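Local structure of YCAC GENE product (Escherichia coli, 1YAC) at residues 18-23 and 109-114; 80-85 and 94-99; 136-141 and 163-168. The protein is an octameric protein of the isochorismatase family, probably a hydrolase, whose substrate specificity is unknown. All blocks are in the same frame, centred on the assembly; numbering follows the deposited sequence.

Contact 1: 18-23 and 109-114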
ATOM      1  N   VAL A  18      25.265 -10.207 -12.055  1.00  8.73           N
ATOM      2  CA  VAL A  18      24.607 -11.008 -13.073  1.00  8.12           C
ATOM      3  C   VAL A  18      23.432 -10.400 -13.841  1.00  9.79           C
ATOM      4  O   VAL A  18      22.357 -10.164 -13.282  1.00  8.78           O
ATOM      5  CB  VAL A  18      24.119 -12.354 -12.442  1.00  9.64           C
ATOM      6  CG1 VAL A  18      23.733 -13.365 -13.532  1.00 10.04           C
ATOM      7  CG2 VAL A  18      25.192 -12.937 -11.505  1.00  9.65           C
ATOM      8  N   ASP A  19      23.658 -10.175 -15.132  1.00  8.82           N
ATOM      9  CA  ASP A  19      22.637  -9.694 -16.055  1.00 10.34           C
ATOM     10  C   ASP A  19      21.919  -8.363 -15.790  1.00 10.41           C
ATOM     11  O   ASP A  19      20.711  -8.245 -16.018  1.00 10.49           O
ATOM     12  CB  ASP A  19      21.600 -10.800 -16.293  1.00 10.32           C
ATOM     13  CG  ASP A  19      22.230 -12.127 -16.692  1.00 14.29           C
ATOM     14  OD1 ASP A  19      23.436 -12.172 -17.015  1.00 13.74           O
ATOM     15  OD2 ASP A  19      21.517 -13.146 -16.662  1.00 16.72           O
ATOM     16  N   HIS A  20      22.645  -7.375 -15.279  1.00 10.14           N
ATOM     17  CA  HIS A  20      22.063  -6.051 -15.074  1.00 10.00           C
ATOM     18  C   HIS A  20      22.131  -5.431 -16.476  1.00  9.62           C
ATOM     19  O   HIS A  20      22.999  -4.593 -16.770  1.00  8.81           O
ATOM     20  CB  HIS A  20      22.898  -5.223 -14.082  1.00  9.04           C
ATOM     21  CG  HIS A  20      22.783  -5.671 -12.652  1.00 10.66           C
ATOM     22  ND1 HIS A  20      23.744  -6.446 -12.033  1.00  9.29           N
ATOM     23  CD2 HIS A  20      21.855  -5.393 -11.702  1.00  9.67           C
ATOM     24  CE1 HIS A  20      23.418  -6.622 -10.768  1.00 10.96           C
ATOM     25  NE2 HIS A  20      22.274  -5.996 -10.537  1.00 10.22           N
ATOM     26  N   GLN A  21      21.246  -5.893 -17.351  1.00  9.41           N
ATOM     27  CA  GLN A  21      21.211  -5.435 -18.737  1.00  9.08           C
ATOM     28  C   GLN A  21      20.103  -4.418 -19.014  1.00  9.47           C
ATOM     29  O   GLN A  21      19.044  -4.463 -18.388  1.00  9.31           O
ATOM     30  CB  GLN A  21      21.110  -6.649 -19.661  1.00  9.50           C
ATOM     31  CG  GLN A  21      22.363  -7.529 -19.594  1.00 10.58           C
ATOM     32  CD  GLN A  21      22.128  -8.931 -20.114  1.00 13.87           C
ATOM     33  OE1 GLN A  21      22.208  -9.877 -19.301  1.00 11.90           O
ATOM     34  NE2 GLN A  21      21.858  -9.098 -21.330  1.00 15.68           N
ATOM     35  N   ALA A  22      20.346  -3.534 -19.978  1.00  8.66           N
ATOM     36  CA  ALA A  22      19.409  -2.472 -20.329  1.00  9.41           C
ATOM     37  C   ALA A  22      17.985  -2.937 -20.595  1.00 10.19           C
ATOM     38  O   ALA A  22      17.036  -2.339 -20.083  1.00 11.15           O
ATOM     39  CB  ALA A  22      19.937  -1.669 -21.502  1.00  9.98           C
ATOM     40  N   GLY A  23      17.835  -3.992 -21.388  1.00  9.98           N
ATOM     41  CA  GLY A  23      16.516  -4.514 -21.688  1.00  9.13           C
ATOM     42  C   GLY A  23      15.905  -5.158 -20.456  1.00 11.25           C
ATOM     43  O   GLY A  23      14.784  -4.832 -20.061  1.00 10.35           O
ATOM     44  N   ILE A 109      29.364 -12.320  -3.113  1.00  8.62           N
ATOM     45  CA  ILE A 109      28.330 -11.295  -2.951  1.00  7.88           C
ATOM     46  C   ILE A 109      27.657 -11.275  -4.318  1.00  8.80           C
ATOM     47  O   ILE A 109      28.287 -10.910  -5.322  1.00  8.67           O
ATOM     48  CB  ILE A 109      28.975  -9.932  -2.640  1.00  7.26           C
ATOM     49  CG1 ILE A 109      29.718 -10.007  -1.306  1.00  6.55           C
ATOM     50  CG2 ILE A 109      27.916  -8.830  -2.625  1.00  7.74           C
ATOM     51  CD1 ILE A 109      30.653  -8.847  -1.062  1.00  6.35           C
ATOM     52  N   ILE A 110      26.388 -11.666  -4.369  1.00  8.10           N
ATOM     53  CA  ILE A 110      25.693 -11.758  -5.647  1.00  7.74           C
ATOM     54  C   ILE A 110      24.483 -10.842  -5.788  1.00  7.97           C
ATOM     55  O   ILE A 110      23.693 -10.698  -4.855  1.00  7.01           O
ATOM     56  CB  ILE A 110      25.213 -13.209  -5.878  1.00  9.21           C
ATOM     57  CG1 ILE A 110      26.343 -14.197  -5.583  1.00 12.85           C
ATOM     58  CG2 ILE A 110      24.746 -13.388  -7.324  1.00  9.18           C
ATOM     59  CD1 ILE A 110      25.941 -15.680  -5.740  1.00 14.10           C
ATOM     60  N   ALA A 111      24.331 -10.256  -6.977  1.00  7.06           N
ATOM     61  CA  ALA A 111      23.196  -9.383  -7.284  1.00  6.26           C
ATOM     62  C   ALA A 111      22.957  -9.487  -8.782  1.00  7.30           C
ATOM     63  O   ALA A 111      23.880  -9.814  -9.531  1.00  7.72           O
ATOM     64  CB  ALA A 111      23.496  -7.949  -6.889  1.00  5.50           C
ATOM     65  N   GLY A 112      21.742  -9.187  -9.233  1.00  8.02           N
ATOM     66  CA  GLY A 112      21.447  -9.294 -10.653  1.00  8.65           C
ATOM     67  C   GLY A 112      19.962  -9.286 -10.966  1.00  9.65           C
ATOM     68  O   GLY A 112      19.148  -8.959 -10.101  1.00  8.59           O
ATOM     69  N   VAL A 113      19.604  -9.603 -12.209  1.00 10.49           N
ATOM     70  CA  VAL A 113      18.199  -9.624 -12.599  1.00 10.75           C
ATOM     71  C   VAL A 113      17.914 -10.767 -13.570  1.00 10.23           C
ATOM     72  O   VAL A 113      18.773 -11.117 -14.380  1.00  9.44           O
ATOM     73  CB  VAL A 113      17.666  -8.221 -13.133  1.00 14.63           C
ATOM     74  CG1 VAL A 113      18.745  -7.158 -13.174  1.00 13.57           C
ATOM     75  CG2 VAL A 113      16.932  -8.343 -14.468  1.00 13.96           C
ATOM     76  N   VAL A 114      16.812 -11.494 -13.388  1.00  8.74           N
ATOM     77  CA  VAL A 114      15.809 -11.326 -12.329  1.00  8.91           C
ATOM     78  C   VAL A 114      16.224 -12.115 -11.089  1.00  8.40           C
ATOM     79  O   VAL A 114      16.868 -13.158 -11.176  1.00  8.54           O
ATOM     80  CB  VAL A 114      14.365 -11.697 -12.773  1.00  9.19           C
ATOM     81  CG1 VAL A 114      13.913 -10.762 -13.896  1.00  8.21           C
ATOM     82  CG2 VAL A 114      14.258 -13.151 -13.192  1.00  7.91           C
TER
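Val18 N donates to Ala111 O over 2.9 Å with an N-H...O angle of 179°, and two residues further along, Val113 N returns a bond of 3.0 Å to Val18 O. Together the two bonds bracket Gly112, the residue that Val18 faces in this parallel bridge. On the side-chain side, Val18 CG2 packs against Ile110 CG2 at 4.2 Å. The chain of 18-23 then leaves the sheet, and His20 forms the centre of an inverse gamma turn whose closing bond, Gln21 N to Asp19 O, is weak.

In His20 a chi1 of -73° sets CG beside the backbone N; the ring is then turned with one face to Gly112 CA, which stands 3.6 Å from the ring centroid, 30° off the normal, a CH-pi contact. A CB at Gly112 would fall 2.1 Å from Val18 O, and the extended backbone angles here would also jam it against the preceding carbonyl, so only glycine fits. Neighbouring strands 13-18 and 107-112 end here, at the carboxyl edge of the central sheet of a three-layer alpha-beta-alpha sandwich, the edge where active sites of such folds usually lie.

Further out, Val113 CG1 meets His20 CD2 at 3.9 Å, the two side chains crossing obliquely, while Asp19 CB rests 3.4 Å from Val113 O, a buried carbonyl with no polar partner in the model. The polar ends find their partners beyond the two segments: Asp19 OD1 forms a salt bridge with Arg84 NH1, and His20 NE2 bonds to Ala139 O, which, with Gly112 against one face, would help to hold the rotation of the ring. Val113 is followed by a cis peptide bond, after which Val114 takes the N-cap position of helix 115-128.

Contact 2: 80-85 and 94-99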
ATOM      1  N   PRO A  80      36.528 -10.095 -15.419  1.00 12.31           N
ATOM      2  CA  PRO A  80      36.082 -11.155 -16.319  1.00 12.63           C
ATOM      3  C   PRO A  80      34.680 -10.755 -16.790  1.00 13.68           C
ATOM      4  O   PRO A  80      33.856 -10.299 -15.994  1.00 13.03           O
ATOM      5  CB  PRO A  80      36.005 -12.361 -15.390  1.00 12.16           C
ATOM      6  CG  PRO A  80      37.136 -12.121 -14.471  1.00 12.43           C
ATOM      7  CD  PRO A  80      36.998 -10.663 -14.145  1.00 10.78           C
ATOM      8  N   TYR A  81      34.440 -10.863 -18.087  1.00 14.44           N
ATOM      9  CA  TYR A  81      33.153 -10.505 -18.656  1.00 15.81           C
ATOM     10  C   TYR A  81      32.701 -11.705 -19.475  1.00 15.45           C
ATOM     11  O   TYR A  81      33.203 -11.946 -20.572  1.00 15.74           O
ATOM     12  CB  TYR A  81      33.300  -9.247 -19.526  1.00 17.25           C
ATOM     13  CG  TYR A  81      32.001  -8.673 -20.054  1.00 19.98           C
ATOM     14  CD1 TYR A  81      31.167  -9.418 -20.882  1.00 21.90           C
ATOM     15  CD2 TYR A  81      31.629  -7.373 -19.754  1.00 21.15           C
ATOM     16  CE1 TYR A  81      29.995  -8.879 -21.397  1.00 23.04           C
ATOM     17  CE2 TYR A  81      30.457  -6.822 -20.269  1.00 22.84           C
ATOM     18  CZ  TYR A  81      29.652  -7.579 -21.089  1.00 21.71           C
ATOM     19  OH  TYR A  81      28.515  -7.030 -21.629  1.00 22.85           O
ATOM     20  N   ILE A  82      31.754 -12.459 -18.927  1.00 14.23           N
ATOM     21  CA  ILE A  82      31.252 -13.658 -19.575  1.00 13.78           C
ATOM     22  C   ILE A  82      29.879 -13.419 -20.201  1.00 15.53           C
ATOM     23  O   ILE A  82      28.877 -13.259 -19.501  1.00 14.12           O
ATOM     24  CB  ILE A  82      31.177 -14.851 -18.566  1.00 15.13           C
ATOM     25  CG1 ILE A  82      32.560 -15.141 -17.957  1.00 15.39           C
ATOM     26  CG2 ILE A  82      30.672 -16.105 -19.252  1.00 14.14           C
ATOM     27  CD1 ILE A  82      32.940 -14.246 -16.803  1.00 17.96           C
ATOM     28  N   ALA A  83      29.862 -13.281 -21.521  1.00 15.61           N
ATOM     29  CA  ALA A  83      28.616 -13.090 -22.261  1.00 17.23           C
ATOM     30  C   ALA A  83      28.136 -14.502 -22.548  1.00 18.04           C
ATOM     31  O   ALA A  83      28.720 -15.202 -23.380  1.00 18.67           O
ATOM     32  CB  ALA A  83      28.873 -12.332 -23.568  1.00 16.73           C
ATOM     33  N   ARG A  84      27.159 -14.963 -21.775  1.00 18.35           N
ATOM     34  CA  ARG A  84      26.620 -16.308 -21.938  1.00 18.48           C
ATOM     35  C   ARG A  84      25.670 -16.351 -23.131  1.00 21.21           C
ATOM     36  O   ARG A  84      24.660 -15.645 -23.173  1.00 22.26           O
ATOM     37  CB  ARG A  84      25.888 -16.748 -20.665  1.00 15.41           C
ATOM     38  CG  ARG A  84      26.609 -16.364 -19.381  1.00 13.32           C
ATOM     39  CD  ARG A  84      26.035 -17.082 -18.164  1.00 12.38           C
ATOM     40  NE  ARG A  84      24.592 -16.891 -17.979  1.00 10.65           N
ATOM     41  CZ  ARG A  84      24.027 -15.772 -17.538  1.00 11.77           C
ATOM     42  NH1 ARG A  84      24.771 -14.717 -17.232  1.00 10.90           N
ATOM     43  NH2 ARG A  84      22.710 -15.709 -17.403  1.00 10.77           N
ATOM     44  N   PRO A  85      25.971 -17.205 -24.115  1.00 24.13           N
ATOM     45  CA  PRO A  85      25.105 -17.298 -25.291  1.00 26.00           C
ATOM     46  C   PRO A  85      23.834 -18.107 -25.063  1.00 27.53           C
ATOM     47  O   PRO A  85      22.875 -17.963 -25.823  1.00 31.04           O
ATOM     48  CB  PRO A  85      26.001 -17.961 -26.341  1.00 26.05           C
ATOM     49  CG  PRO A  85      27.264 -18.386 -25.615  1.00 26.73           C
ATOM     50  CD  PRO A  85      27.036 -18.218 -24.152  1.00 25.48           C
ATOM     51  N   GLU A  94      30.806 -22.839 -18.000  1.00 14.47           N
ATOM     52  CA  GLU A  94      32.136 -23.211 -17.507  1.00 16.00           C
ATOM     53  C   GLU A  94      33.106 -22.041 -17.295  1.00 15.06           C
ATOM     54  O   GLU A  94      33.866 -22.023 -16.314  1.00 14.65           O
ATOM     55  CB  GLU A  94      32.749 -24.264 -18.425  1.00 20.23           C
ATOM     56  CG  GLU A  94      31.933 -25.545 -18.470  1.00 29.04           C
ATOM     57  CD  GLU A  94      32.574 -26.631 -19.320  1.00 34.39           C
ATOM     58  OE1 GLU A  94      32.927 -26.347 -20.489  1.00 37.66           O
ATOM     59  OE2 GLU A  94      32.713 -27.768 -18.817  1.00 36.65           O
ATOM     60  N   ASP A  95      33.086 -21.069 -18.209  1.00 14.64           N
ATOM     61  CA  ASP A  95      33.945 -19.894 -18.093  1.00 13.37           C
ATOM     62  C   ASP A  95      33.577 -19.095 -16.855  1.00 12.48           C
ATOM     63  O   ASP A  95      34.454 -18.565 -16.172  1.00 12.23           O
ATOM     64  CB  ASP A  95      33.811 -18.987 -19.317  1.00 15.61           C
ATOM     65  CG  ASP A  95      34.607 -19.481 -20.501  1.00 20.28           C
ATOM     66  OD1 ASP A  95      35.449 -20.384 -20.325  1.00 23.06           O
ATOM     67  OD2 ASP A  95      34.408 -18.953 -21.610  1.00 24.95           O
ATOM     68  N   PHE A  96      32.278 -19.006 -16.574  1.00 10.81           N
ATOM     69  CA  PHE A  96      31.815 -18.259 -15.411  1.00 10.35           C
ATOM     70  C   PHE A  96      32.348 -18.882 -14.116  1.00 10.20           C
ATOM     71  O   PHE A  96      32.976 -18.195 -13.311  1.00  9.21           O
ATOM     72  CB  PHE A  96      30.282 -18.183 -15.389  1.00  9.17           C
ATOM     73  CG  PHE A  96      29.735 -17.391 -14.236  1.00  8.85           C
ATOM     74  CD1 PHE A  96      29.675 -16.003 -14.298  1.00  8.25           C
ATOM     75  CD2 PHE A  96      29.291 -18.034 -13.074  1.00  8.92           C
ATOM     76  CE1 PHE A  96      29.182 -15.261 -13.226  1.00  7.34           C
ATOM     77  CE2 PHE A  96      28.795 -17.299 -11.998  1.00  6.69           C
ATOM     78  CZ  PHE A  96      28.744 -15.912 -12.078  1.00  7.11           C
ATOM     79  N   VAL A  97      32.124 -20.184 -13.938  1.00 10.18           N
ATOM     80  CA  VAL A  97      32.583 -20.875 -12.731  1.00 11.61           C
ATOM     81  C   VAL A  97      34.106 -20.762 -12.588  1.00 12.70           C
ATOM     82  O   VAL A  97      34.619 -20.493 -11.496  1.00 11.62           O
ATOM     83  CB  VAL A  97      32.146 -22.372 -12.702  1.00 12.10           C
ATOM     84  CG1 VAL A  97      32.601 -23.018 -11.401  1.00 11.94           C
ATOM     85  CG2 VAL A  97      30.629 -22.492 -12.807  1.00 13.34           C
ATOM     86  N   LYS A  98      34.823 -20.916 -13.699  1.00 12.56           N
ATOM     87  CA  LYS A  98      36.281 -20.806 -13.684  1.00 13.84           C
ATOM     88  C   LYS A  98      36.702 -19.430 -13.159  1.00 13.52           C
ATOM     89  O   LYS A  98      37.566 -19.324 -12.278  1.00 12.24           O
ATOM     90  CB  LYS A  98      36.843 -21.009 -15.090  1.00 16.92           C
ATOM     91  CG  LYS A  98      37.512 -22.343 -15.309  1.00 23.85           C
ATOM     92  CD  LYS A  98      38.109 -22.429 -16.708  1.00 28.39           C
ATOM     93  CE  LYS A  98      39.145 -21.335 -16.934  1.00 31.43           C
ATOM     94  NZ  LYS A  98      39.758 -21.426 -18.295  1.00 36.37           N
ATOM     95  N   ALA A  99      36.056 -18.382 -13.665  1.00 11.71           N
ATOM     96  CA  ALA A  99      36.378 -17.023 -13.233  1.00 11.33           C
ATOM     97  C   ALA A  99      36.093 -16.861 -11.737  1.00 10.88           C
ATOM     98  O   ALA A  99      36.917 -16.308 -11.001  1.00 10.40           O
ATOM     99  CB  ALA A  99      35.593 -15.997 -14.048  1.00 10.74           C
TER
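Strand 81-84 and helix 94-102 are the first two elements of a beta-alpha-beta crossover that goes on to strand 107-112, and Ile82 on the strand and Pro80 just before it pack against Asp95, Phe96 and Ala99. The short segments run nearly antiparallel, at 157°, with their axes 8.7 Å apart, as expected when a chain leaves an outer strand, turns and comes back over one side of the sheet. Backbone bonds from Ile82 to Leu56 and Thr58 of the neighbouring strand hold the strand in place, while Phe96 N is bonded by Asn93 OD1 at the start of the helix.

Between the segments themselves the contact is apolar. Ile82 has its CB turned toward the helix, and its branches meet three residues there. The CG2 branch approaches the CB atoms of Asp95, at 4.3 Å, and of Phe96, at 4.4 Å, whereas CG1 lies 4.1 Å from Phe96 CA, directly against the helix backbone. A chi2 of 82° bends CD1 away from a fully extended chain, and it ends 4.2 Å from Ala99 CB. Asp95 and Ala99 are one helical turn apart, joined by the Ala99 N to Asp95 O bond, so Ile82 spans that turn on the helix surface. The Phe96 side chain continues inward to Thr57 and Leu16 of the sheet, giving the buried side of the interface, in contrast to Asp95 and Pro80, which are exposed. The small methyl of Ala99 lets the strand's entry come close: Pro80 CB touches Ala99 CB at 3.9 Å, and Pro80 CG follows at 4.2 Å from the same methyl.

Contact 3: 136-141 and 163-168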
ATOM      1  N   VAL A 136      22.562  -9.608  -2.411  1.00  6.45           N
ATOM      2  CA  VAL A 136      22.250  -8.193  -2.203  1.00  5.74           C
ATOM      3  C   VAL A 136      20.828  -8.018  -2.744  1.00  5.97           C
ATOM      4  O   VAL A 136      20.618  -7.759  -3.931  1.00  6.67           O
ATOM      5  CB  VAL A 136      23.243  -7.269  -2.930  1.00  6.62           C
ATOM      6  CG1 VAL A 136      23.113  -5.866  -2.399  1.00  5.20           C
ATOM      7  CG2 VAL A 136      24.669  -7.754  -2.729  1.00  5.41           C
ATOM      8  N   THR A 137      19.857  -8.116  -1.843  1.00  5.76           N
ATOM      9  CA  THR A 137      18.446  -8.069  -2.209  1.00  6.89           C
ATOM     10  C   THR A 137      17.936  -6.740  -2.740  1.00  8.41           C
ATOM     11  O   THR A 137      16.895  -6.700  -3.403  1.00  7.47           O
ATOM     12  CB  THR A 137      17.553  -8.522  -1.038  1.00  6.31           C
ATOM     13  OG1 THR A 137      17.728  -7.632   0.065  1.00  6.78           O
ATOM     14  CG2 THR A 137      17.921  -9.936  -0.601  1.00  5.77           C
ATOM     15  N   ASP A 138      18.611  -5.647  -2.381  1.00  7.78           N
ATOM     16  CA  ASP A 138      18.185  -4.347  -2.882  1.00  8.14           C
ATOM     17  C   ASP A 138      18.900  -3.909  -4.168  1.00  8.41           C
ATOM     18  O   ASP A 138      18.612  -2.835  -4.700  1.00  9.41           O
ATOM     19  CB  ASP A 138      18.174  -3.271  -1.783  1.00  6.43           C
ATOM     20  CG  ASP A 138      19.550  -2.938  -1.247  1.00  7.96           C
ATOM     21  OD1 ASP A 138      20.528  -3.667  -1.529  1.00  7.24           O
ATOM     22  OD2 ASP A 138      19.645  -1.927  -0.515  1.00  6.56           O
ATOM     23  N   ALA A 139      19.802  -4.755  -4.674  1.00  7.82           N
ATOM     24  CA  ALA A 139      20.496  -4.500  -5.938  1.00  7.41           C
ATOM     25  C   ALA A 139      20.139  -5.618  -6.946  1.00  7.57           C
ATOM     26  O   ALA A 139      20.809  -5.792  -7.970  1.00  7.40           O
ATOM     27  CB  ALA A 139      22.008  -4.416  -5.736  1.00  6.23           C
ATOM     28  N   SER A 140      19.120  -6.407  -6.608  1.00  6.82           N
ATOM     29  CA  SER A 140      18.619  -7.490  -7.455  1.00  6.77           C
ATOM     30  C   SER A 140      17.163  -7.131  -7.715  1.00  6.57           C
ATOM     31  O   SER A 140      16.489  -6.640  -6.815  1.00  6.80           O
ATOM     32  CB  SER A 140      18.708  -8.829  -6.726  1.00  7.19           C
ATOM     33  OG  SER A 140      20.065  -9.142  -6.430  1.00  8.21           O
ATOM     34  N   GLY A 141      16.688  -7.329  -8.940  1.00  6.65           N
ATOM     35  CA  GLY A 141      15.319  -6.941  -9.245  1.00  6.34           C
ATOM     36  C   GLY A 141      14.504  -7.993  -9.956  1.00  6.95           C
ATOM     37  O   GLY A 141      15.052  -8.875 -10.633  1.00  7.28           O
ATOM     38  N   MET A 163      21.279  -9.846   2.406  1.00  6.94           N
ATOM     39  CA  MET A 163      21.826  -8.573   2.834  1.00  7.56           C
ATOM     40  C   MET A 163      21.443  -7.458   1.851  1.00  6.74           C
ATOM     41  O   MET A 163      20.834  -7.701   0.799  1.00  6.65           O
ATOM     42  CB  MET A 163      23.359  -8.686   2.975  1.00  8.72           C
ATOM     43  CG  MET A 163      23.818  -9.405   4.283  1.00  8.22           C
ATOM     44  SD  MET A 163      25.581  -9.425   4.438  1.00 16.26           S
ATOM     45  CE  MET A 163      25.887  -7.877   5.185  1.00 11.94           C
ATOM     46  N   THR A 164      21.730  -6.223   2.240  1.00  6.75           N
ATOM     47  CA  THR A 164      21.445  -5.076   1.386  1.00  7.48           C
ATOM     48  C   THR A 164      22.757  -4.307   1.239  1.00  7.95           C
ATOM     49  O   THR A 164      23.640  -4.442   2.091  1.00  7.22           O
ATOM     50  CB  THR A 164      20.243  -4.252   1.929  1.00  6.39           C
ATOM     51  OG1 THR A 164      20.323  -4.142   3.353  1.00  6.82           O
ATOM     52  CG2 THR A 164      18.935  -4.987   1.584  1.00  8.53           C
ATOM     53  N   TRP A 165      22.896  -3.508   0.184  1.00  7.40           N
ATOM     54  CA  TRP A 165      24.173  -2.852  -0.072  1.00  7.07           C
ATOM     55  C   TRP A 165      24.825  -2.066   1.050  1.00  6.42           C
ATOM     56  O   TRP A 165      26.029  -2.191   1.255  1.00  7.28           O
ATOM     57  CB  TRP A 165      24.179  -2.072  -1.411  1.00  7.12           C
ATOM     58  CG  TRP A 165      23.595  -0.697  -1.361  1.00  7.33           C
ATOM     59  CD1 TRP A 165      22.349  -0.317  -1.774  1.00  7.35           C
ATOM     60  CD2 TRP A 165      24.230   0.482  -0.849  1.00  7.32           C
ATOM     61  NE1 TRP A 165      22.168   1.028  -1.543  1.00  7.89           N
ATOM     62  CE2 TRP A 165      23.308   1.543  -0.975  1.00  8.31           C
ATOM     63  CE3 TRP A 165      25.493   0.745  -0.292  1.00  6.99           C
ATOM     64  CZ2 TRP A 165      23.604   2.846  -0.563  1.00  9.19           C
ATOM     65  CZ3 TRP A 165      25.788   2.036   0.118  1.00  7.93           C
ATOM     66  CH2 TRP A 165      24.847   3.073  -0.019  1.00  9.17           C
ATOM     67  N   PHE A 166      24.052  -1.273   1.786  1.00  5.61           N
ATOM     68  CA  PHE A 166      24.634  -0.483   2.870  1.00  7.23           C
ATOM     69  C   PHE A 166      25.177  -1.428   3.947  1.00  7.47           C
ATOM     70  O   PHE A 166      26.293  -1.232   4.449  1.00  8.31           O
ATOM     71  CB  PHE A 166      23.603   0.494   3.445  1.00  6.99           C
ATOM     72  CG  PHE A 166      24.116   1.314   4.601  1.00  8.64           C
ATOM     73  CD1 PHE A 166      24.869   2.467   4.379  1.00  9.76           C
ATOM     74  CD2 PHE A 166      23.806   0.956   5.913  1.00  8.53           C
ATOM     75  CE1 PHE A 166      25.298   3.254   5.445  1.00  8.10           C
ATOM     76  CE2 PHE A 166      24.233   1.736   6.983  1.00  8.87           C
ATOM     77  CZ  PHE A 166      24.979   2.887   6.744  1.00 10.17           C
ATOM     78  N   GLY A 167      24.409  -2.478   4.249  1.00  7.52           N
ATOM     79  CA  GLY A 167      24.846  -3.468   5.217  1.00  7.48           C
ATOM     80  C   GLY A 167      26.128  -4.153   4.749  1.00  8.16           C
ATOM     81  O   GLY A 167      27.053  -4.375   5.543  1.00  7.02           O
ATOM     82  N   VAL A 168      26.178  -4.492   3.458  1.00  8.23           N
ATOM     83  CA  VAL A 168      27.355  -5.129   2.842  1.00  8.38           C
ATOM     84  C   VAL A 168      28.594  -4.221   3.034  1.00  8.69           C
ATOM     85  O   VAL A 168      29.644  -4.668   3.509  1.00  8.75           O
ATOM     86  CB  VAL A 168      27.116  -5.388   1.299  1.00  7.50           C
ATOM     87  CG1 VAL A 168      28.412  -5.830   0.600  1.00  7.23           C
ATOM     88  CG2 VAL A 168      26.027  -6.454   1.091  1.00  6.63           C
TER
HETATM   89  O   HOH W   1      21.214  -0.611   1.397  1.00  5.93           O
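Asp138 reaches across to Thr164 and Trp165 along the whole length of its side chain. Its CB lies 3.9 Å from Thr164 CG2, and a chi1 of 66° carries CG between its own backbone N and carbonyl carbon, to 3.5 Å from Thr164 CB; the two side chains cross at about a right angle. At the tip the oxygens divide the work. OD1 accepts from Trp165 N at 2.9 Å, on the syn side and 17° out of the carboxylate plane. OD2 takes a water bond of 2.8 Å, and the same water accepts from Phe166 N at 2.9 Å; OD2 also sits 3.4 Å from Trp165 CD1, the carboxylate and indole planes being 24° apart. Thr164 holds the N-cap position but its side chain makes no capping bond; Asp138, from another loop, takes Trp165 N directly and Phe166 N through the water, where the dipole of helix 165-173 would probably stabilise its charge. An alanine in place of Asp138 would probably leave Trp165 N without this acceptor and take from the water the oxygen to which it donates.

Beside this, Thr137 N bonds to Met163 O at 2.8 Å, extending the parallel pairing of strands 132-136 and 161-163, and Val136 CG1 packs on Trp165 CB. Helix 33-49 packs beside Trp165 through Ala42, and its Asn39 bonds to Trp165 NE1 and Asp138 O, while Thr137 OG1 meets Ser150 of a neighbouring subunit.

Overall arrangement
All three contacts belong to one six-stranded parallel sheet of the isochorismatase domain. Contact 1 joins its two central strands, 13-18 and 107-112; contact 2 lies at the outer strand 81-84, and contact 3 at the other end of the order, where 132-136 meets 161-163. Centres of contacts 1 and 2 are about 14 Å apart, those of 1 and 3 about 12 Å, and those of 2 and 3 about 23 Å. In sequence both segments of contact 2 fall between those of contact 1, and contact 3 follows. Contact 1 touches both others, through Arg84 on one side and through Val136 and Ala139 on the other, so it links the two flanks directly.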